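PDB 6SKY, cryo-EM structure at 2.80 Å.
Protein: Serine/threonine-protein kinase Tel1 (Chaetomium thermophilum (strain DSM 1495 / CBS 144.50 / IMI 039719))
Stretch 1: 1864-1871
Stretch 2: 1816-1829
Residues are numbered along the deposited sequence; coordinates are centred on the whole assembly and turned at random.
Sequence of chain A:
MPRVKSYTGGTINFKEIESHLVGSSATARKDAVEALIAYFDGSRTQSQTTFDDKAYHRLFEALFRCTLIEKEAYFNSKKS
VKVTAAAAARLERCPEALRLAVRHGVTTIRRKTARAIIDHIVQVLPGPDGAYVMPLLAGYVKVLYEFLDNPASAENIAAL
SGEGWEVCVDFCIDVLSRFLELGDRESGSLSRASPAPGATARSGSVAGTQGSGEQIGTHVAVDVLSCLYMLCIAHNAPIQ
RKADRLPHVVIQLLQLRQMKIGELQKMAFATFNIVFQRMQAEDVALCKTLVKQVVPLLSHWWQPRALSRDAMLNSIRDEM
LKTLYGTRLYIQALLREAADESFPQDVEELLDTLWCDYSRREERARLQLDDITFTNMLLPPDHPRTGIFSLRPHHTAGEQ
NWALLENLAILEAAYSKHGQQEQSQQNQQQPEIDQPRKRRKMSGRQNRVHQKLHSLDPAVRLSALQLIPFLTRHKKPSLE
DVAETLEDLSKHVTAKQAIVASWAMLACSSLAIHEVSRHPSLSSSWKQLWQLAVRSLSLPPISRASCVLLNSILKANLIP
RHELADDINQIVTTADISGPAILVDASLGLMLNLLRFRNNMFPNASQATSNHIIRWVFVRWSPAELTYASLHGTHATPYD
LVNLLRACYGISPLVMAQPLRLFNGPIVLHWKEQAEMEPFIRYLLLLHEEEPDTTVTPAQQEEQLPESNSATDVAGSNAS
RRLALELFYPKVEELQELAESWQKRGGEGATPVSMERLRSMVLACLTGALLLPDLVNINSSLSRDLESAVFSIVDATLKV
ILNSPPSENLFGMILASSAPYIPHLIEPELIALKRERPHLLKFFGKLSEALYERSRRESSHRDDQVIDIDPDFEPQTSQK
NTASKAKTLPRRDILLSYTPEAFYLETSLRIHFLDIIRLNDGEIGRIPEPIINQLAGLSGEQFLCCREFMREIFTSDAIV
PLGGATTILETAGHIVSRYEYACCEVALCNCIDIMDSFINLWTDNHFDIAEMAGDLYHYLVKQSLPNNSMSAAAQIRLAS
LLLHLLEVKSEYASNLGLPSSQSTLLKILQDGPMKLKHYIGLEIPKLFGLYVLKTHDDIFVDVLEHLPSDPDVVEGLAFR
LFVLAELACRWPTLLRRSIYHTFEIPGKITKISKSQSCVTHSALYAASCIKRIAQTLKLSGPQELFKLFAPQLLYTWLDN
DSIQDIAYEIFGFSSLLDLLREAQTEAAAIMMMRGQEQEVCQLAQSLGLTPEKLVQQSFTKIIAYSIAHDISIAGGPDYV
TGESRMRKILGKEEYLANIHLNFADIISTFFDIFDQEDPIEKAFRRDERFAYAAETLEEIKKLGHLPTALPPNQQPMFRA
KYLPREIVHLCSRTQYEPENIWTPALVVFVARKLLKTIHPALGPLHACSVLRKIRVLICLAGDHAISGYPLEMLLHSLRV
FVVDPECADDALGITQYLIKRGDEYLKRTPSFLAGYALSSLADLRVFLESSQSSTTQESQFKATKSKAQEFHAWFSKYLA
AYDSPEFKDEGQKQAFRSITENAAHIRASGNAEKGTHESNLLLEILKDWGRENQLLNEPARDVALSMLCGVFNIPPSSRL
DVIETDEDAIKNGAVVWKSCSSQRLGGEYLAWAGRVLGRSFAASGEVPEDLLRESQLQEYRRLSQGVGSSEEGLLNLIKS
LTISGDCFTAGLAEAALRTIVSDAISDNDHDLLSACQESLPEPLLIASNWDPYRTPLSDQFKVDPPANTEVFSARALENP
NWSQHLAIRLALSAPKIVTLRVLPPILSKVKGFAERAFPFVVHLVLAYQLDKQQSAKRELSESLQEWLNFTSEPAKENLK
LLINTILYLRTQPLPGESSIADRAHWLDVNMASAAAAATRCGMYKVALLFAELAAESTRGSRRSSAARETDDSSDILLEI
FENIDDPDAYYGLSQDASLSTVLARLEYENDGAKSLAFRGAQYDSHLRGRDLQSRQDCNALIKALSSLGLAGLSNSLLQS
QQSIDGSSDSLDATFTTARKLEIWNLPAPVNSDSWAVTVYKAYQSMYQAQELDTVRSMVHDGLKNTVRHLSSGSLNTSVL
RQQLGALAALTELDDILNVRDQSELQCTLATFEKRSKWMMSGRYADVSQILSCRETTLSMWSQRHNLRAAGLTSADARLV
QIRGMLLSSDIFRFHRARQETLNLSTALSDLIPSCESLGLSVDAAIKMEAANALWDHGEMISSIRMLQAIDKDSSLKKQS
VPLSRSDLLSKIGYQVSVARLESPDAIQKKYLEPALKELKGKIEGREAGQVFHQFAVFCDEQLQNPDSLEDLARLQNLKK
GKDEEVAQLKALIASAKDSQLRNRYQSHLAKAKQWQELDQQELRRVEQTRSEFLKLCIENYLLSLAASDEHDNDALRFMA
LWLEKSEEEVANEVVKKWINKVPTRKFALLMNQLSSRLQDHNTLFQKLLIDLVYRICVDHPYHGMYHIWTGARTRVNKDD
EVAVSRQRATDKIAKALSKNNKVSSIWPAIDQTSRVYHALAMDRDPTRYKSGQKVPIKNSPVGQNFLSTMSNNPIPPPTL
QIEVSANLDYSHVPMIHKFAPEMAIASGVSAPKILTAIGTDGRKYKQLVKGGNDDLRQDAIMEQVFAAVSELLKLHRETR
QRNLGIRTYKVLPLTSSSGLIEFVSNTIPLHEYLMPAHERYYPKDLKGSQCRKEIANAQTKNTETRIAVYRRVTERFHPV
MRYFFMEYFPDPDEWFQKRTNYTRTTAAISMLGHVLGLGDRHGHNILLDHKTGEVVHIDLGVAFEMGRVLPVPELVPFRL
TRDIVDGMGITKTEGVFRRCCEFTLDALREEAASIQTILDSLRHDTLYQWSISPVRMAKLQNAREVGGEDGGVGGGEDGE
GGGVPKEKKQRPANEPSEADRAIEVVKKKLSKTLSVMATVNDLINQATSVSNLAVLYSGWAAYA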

# COMPACT_ATOMS: atom_id res chain seq x y z
N ALA A 1864 28.48 2.52 -43.65
CA ALA A 1864 28.46 1.08 -43.45
C ALA A 1864 29.12 0.33 -44.58
O ALA A 1864 29.08 -0.90 -44.59
CB ALA A 1864 27.03 0.59 -43.28
N HIS A 1865 29.71 1.04 -45.53
CA HIS A 1865 30.34 0.42 -46.69
C HIS A 1865 31.86 0.47 -46.63
O HIS A 1865 32.50 0.01 -47.58
CB HIS A 1865 29.86 1.09 -47.97
CG HIS A 1865 28.39 0.91 -48.22
ND1 HIS A 1865 27.73 1.56 -49.23
CD2 HIS A 1865 27.46 0.17 -47.58
CE1 HIS A 1865 26.45 1.22 -49.21
NE2 HIS A 1865 26.27 0.38 -48.21
N TRP A 1866 32.45 1.03 -45.58
CA TRP A 1866 33.89 0.92 -45.41
C TRP A 1866 34.31 -0.54 -45.35
O TRP A 1866 35.15 -0.99 -46.13
CB TRP A 1866 34.33 1.66 -44.15
CG TRP A 1866 34.41 3.14 -44.29
CD1 TRP A 1866 33.68 4.05 -43.62
CD2 TRP A 1866 35.28 3.87 -45.15
NE1 TRP A 1866 34.04 5.31 -43.99
CE2 TRP A 1866 35.02 5.23 -44.94
CE3 TRP A 1866 36.26 3.51 -46.07
CZ2 TRP A 1866 35.70 6.22 -45.62
CZ3 TRP A 1866 36.92 4.49 -46.74
CH2 TRP A 1866 36.64 5.83 -46.52
N LEU A 1867 33.73 -1.29 -44.43
CA LEU A 1867 33.85 -2.73 -44.36
C LEU A 1867 32.45 -3.32 -44.53
O LEU A 1867 31.50 -2.61 -44.82
CB LEU A 1867 34.49 -3.15 -43.04
CG LEU A 1867 35.90 -2.64 -42.78
CD1 LEU A 1867 36.36 -3.05 -41.42
CD2 LEU A 1867 36.83 -3.18 -43.83
N ASP A 1868 32.34 -4.63 -44.34
CA ASP A 1868 31.04 -5.30 -44.36
C ASP A 1868 30.95 -6.10 -43.07
O ASP A 1868 31.37 -7.26 -43.01
CB ASP A 1868 30.88 -6.17 -45.59
CG ASP A 1868 30.31 -5.41 -46.77
OD1 ASP A 1868 30.91 -4.39 -47.17
OD2 ASP A 1868 29.26 -5.83 -47.30
N VAL A 1869 30.41 -5.47 -42.05
CA VAL A 1869 30.37 -6.04 -40.71
C VAL A 1869 28.98 -6.60 -40.46
O VAL A 1869 27.97 -5.98 -40.80
CB VAL A 1869 30.74 -4.99 -39.66
CG1 VAL A 1869 30.94 -5.64 -38.32
CG2 VAL A 1869 31.98 -4.26 -40.08
N ASN A 1870 28.93 -7.80 -39.89
CA ASN A 1870 27.70 -8.35 -39.36
C ASN A 1870 27.47 -7.73 -37.99
O ASN A 1870 28.18 -8.06 -37.04
CB ASN A 1870 27.79 -9.87 -39.29
CG ASN A 1870 26.47 -10.51 -38.98
OD1 ASN A 1870 26.30 -11.12 -37.93
ND2 ASN A 1870 25.52 -10.37 -39.89
N MET A 1871 26.50 -6.83 -37.89
CA MET A 1871 26.37 -6.03 -36.68
C MET A 1871 25.88 -6.83 -35.48
O MET A 1871 26.12 -6.42 -34.35
CB MET A 1871 25.46 -4.85 -36.96
CG MET A 1871 26.13 -3.74 -37.73
SD MET A 1871 27.54 -3.07 -36.85
CE MET A 1871 28.27 -2.04 -38.10
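Stretch 2 (1816-1829) AKRELSESLQEWLN

Stretch 2 is largely helical, continuing a helix that begins earlier in the chain, whereas stretch 1 is irregular, extended from Leu1867 to Asn1870, and enters a helix only at its end, where Asn1870 occupies the N-cap position. The two run in the same general direction: the contacts advance along both stretches together, from His1865 against Lys1817 to Val1869 against Leu1828. The closest CA atoms are those of Asp1868 and Ser1821, 5.3 Å apart, and the backbones have diverged to 7.5 Å between the CA atoms of Asn1870 and Gln1825. No backbone-to-backbone hydrogen bond joins them; side chains of stretch 2 pack on both backbone and side-chain atoms of stretch 1, and the contact buries 432 Å² in total.

At the start, Lys1817 reaches along stretch 1 with all four chi angles in t. This extended form carries its NZ to the carbonyl O of His1865, forming a hydrogen bond of 3.1 Å, while its CG lies 3.6 Å from the O of Trp1866. The same NZ makes a long salt bridge of 3.7 Å with OD1 of Asp1868. One turn on, CB of Ser1821 packs 3.8 Å from the backbone N of Asp1868. The Ser1821 hydroxyl is turned back into its own helix, where OG donates a very short 2.4 Å hydrogen bond to O of Lys1817.

Beside this polar edge runs an apolar strip. Leu1867 leaves its backbone sideways, but its end comes nearer to the helix, placing CD2 4.0 Å from CB of Leu1820 and CD1 3.8 Å from CD1 of Leu1824. Val1869 continues the packing: its CG2 lies 4.2 Å from CD1 of Leu1824, and its CG1 lies 3.9 Å from CD1 of Leu1828. Leu1824 thus touches both Leu1867 and Val1869, while the CA-to-CB bond of Trp1866 points away from stretch 2.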

# COMPACT_ATOMS: atom_id res chain seq x y z
N ALA A 1816 41.86 -4.82 -49.73
CA ALA A 1816 41.87 -4.82 -48.27
C ALA A 1816 40.46 -4.90 -47.71
O ALA A 1816 40.25 -5.53 -46.68
CB ALA A 1816 42.57 -3.58 -47.74
N LYS A 1817 39.49 -4.28 -48.38
CA LYS A 1817 38.11 -4.39 -47.92
C LYS A 1817 37.65 -5.83 -47.97
O LYS A 1817 37.08 -6.34 -47.01
CB LYS A 1817 37.20 -3.51 -48.76
CG LYS A 1817 35.74 -3.72 -48.43
CD LYS A 1817 34.84 -2.91 -49.32
CE LYS A 1817 33.39 -3.17 -48.98
NZ LYS A 1817 32.49 -2.25 -49.71
N ARG A 1818 37.90 -6.51 -49.09
CA ARG A 1818 37.49 -7.90 -49.23
C ARG A 1818 38.17 -8.78 -48.19
O ARG A 1818 37.51 -9.59 -47.53
CB ARG A 1818 37.82 -8.38 -50.64
CG ARG A 1818 37.51 -9.84 -50.88
CD ARG A 1818 38.05 -10.29 -52.22
NE ARG A 1818 39.49 -10.06 -52.34
CZ ARG A 1818 40.41 -10.85 -51.81
NH1 ARG A 1818 40.06 -11.92 -51.12
NH2 ARG A 1818 41.70 -10.56 -51.96
N GLU A 1819 39.48 -8.62 -48.01
CA GLU A 1819 40.21 -9.47 -47.08
C GLU A 1819 39.75 -9.24 -45.64
O GLU A 1819 39.48 -10.20 -44.90
CB GLU A 1819 41.70 -9.21 -47.20
CG GLU A 1819 42.28 -9.58 -48.55
CD GLU A 1819 43.74 -9.18 -48.68
OE1 GLU A 1819 44.13 -8.15 -48.10
OE2 GLU A 1819 44.49 -9.91 -49.36
N LEU A 1820 39.65 -7.98 -45.23
CA LEU A 1820 39.26 -7.67 -43.86
C LEU A 1820 37.82 -8.07 -43.59
O LEU A 1820 37.50 -8.59 -42.51
CB LEU A 1820 39.46 -6.19 -43.57
CG LEU A 1820 40.88 -5.74 -43.28
CD1 LEU A 1820 40.97 -4.24 -43.36
CD2 LEU A 1820 41.28 -6.21 -41.92
N SER A 1821 36.92 -7.86 -44.55
CA SER A 1821 35.52 -8.20 -44.34
C SER A 1821 35.30 -9.71 -44.37
O SER A 1821 34.34 -10.19 -43.77
CB SER A 1821 34.66 -7.51 -45.38
OG SER A 1821 35.16 -7.77 -46.67
N GLU A 1822 36.17 -10.46 -45.05
CA GLU A 1822 36.08 -11.91 -44.97
C GLU A 1822 36.66 -12.44 -43.67
O GLU A 1822 36.15 -13.43 -43.14
CB GLU A 1822 36.79 -12.55 -46.16
CG GLU A 1822 36.04 -12.40 -47.46
CD GLU A 1822 36.74 -13.08 -48.62
OE1 GLU A 1822 37.92 -13.46 -48.47
OE2 GLU A 1822 36.10 -13.24 -49.68
N SER A 1823 37.71 -11.82 -43.15
CA SER A 1823 38.29 -12.29 -41.90
C SER A 1823 37.44 -11.91 -40.69
O SER A 1823 37.43 -12.65 -39.70
CB SER A 1823 39.69 -11.74 -41.73
OG SER A 1823 40.42 -11.86 -42.93
N LEU A 1824 36.74 -10.78 -40.75
CA LEU A 1824 35.94 -10.35 -39.61
C LEU A 1824 34.87 -11.36 -39.25
O LEU A 1824 34.47 -11.45 -38.09
CB LEU A 1824 35.30 -9.00 -39.90
CG LEU A 1824 36.15 -7.76 -39.70
CD1 LEU A 1824 35.43 -6.57 -40.27
CD2 LEU A 1824 36.42 -7.55 -38.24
N GLN A 1825 34.38 -12.13 -40.22
CA GLN A 1825 33.39 -13.14 -39.93
C GLN A 1825 33.93 -14.22 -39.00
O GLN A 1825 33.14 -14.92 -38.36
CB GLN A 1825 32.89 -13.78 -41.21
CG GLN A 1825 32.40 -12.79 -42.24
CD GLN A 1825 31.80 -13.48 -43.44
OE1 GLN A 1825 31.47 -14.66 -43.39
NE2 GLN A 1825 31.65 -12.74 -44.53
N GLU A 1826 35.24 -14.37 -38.92
CA GLU A 1826 35.88 -15.31 -38.01
C GLU A 1826 36.45 -14.64 -36.77
O GLU A 1826 36.48 -15.26 -35.71
CB GLU A 1826 37.00 -16.06 -38.73
CG GLU A 1826 36.53 -16.90 -39.89
CD GLU A 1826 35.94 -18.22 -39.45
OE1 GLU A 1826 36.45 -18.80 -38.48
OE2 GLU A 1826 34.97 -18.68 -40.08
N TRP A 1827 36.91 -13.40 -36.89
CA TRP A 1827 37.53 -12.71 -35.77
C TRP A 1827 36.51 -12.24 -34.74
O TRP A 1827 36.83 -12.18 -33.55
CB TRP A 1827 38.32 -11.51 -36.27
CG TRP A 1827 39.56 -11.86 -36.97
CD1 TRP A 1827 40.25 -13.02 -36.87
CD2 TRP A 1827 40.27 -11.04 -37.89
NE1 TRP A 1827 41.35 -12.98 -37.68
CE2 TRP A 1827 41.38 -11.77 -38.32
CE3 TRP A 1827 40.06 -9.76 -38.41
CZ2 TRP A 1827 42.29 -11.26 -39.23
CZ3 TRP A 1827 40.96 -9.26 -39.31
CH2 TRP A 1827 42.06 -10.01 -39.71
N LEU A 1828 35.30 -11.88 -35.17
CA LEU A 1828 34.33 -11.37 -34.22
C LEU A 1828 33.69 -12.47 -33.39
O LEU A 1828 33.20 -12.18 -32.30
CB LEU A 1828 33.24 -10.58 -34.96
CG LEU A 1828 33.69 -9.26 -35.60
CD1 LEU A 1828 32.54 -8.62 -36.32
CD2 LEU A 1828 34.26 -8.32 -34.57
N ASN A 1829 33.70 -13.70 -33.87
CA ASN A 1829 33.17 -14.84 -33.12
C ASN A 1829 34.28 -15.58 -32.39
O ASN A 1829 34.49 -16.77 -32.58
CB ASN A 1829 32.41 -15.77 -34.06
CG ASN A 1829 31.23 -15.11 -34.71
OD1 ASN A 1829 30.37 -14.55 -34.03
ND2 ASN A 1829 31.17 -15.16 -36.03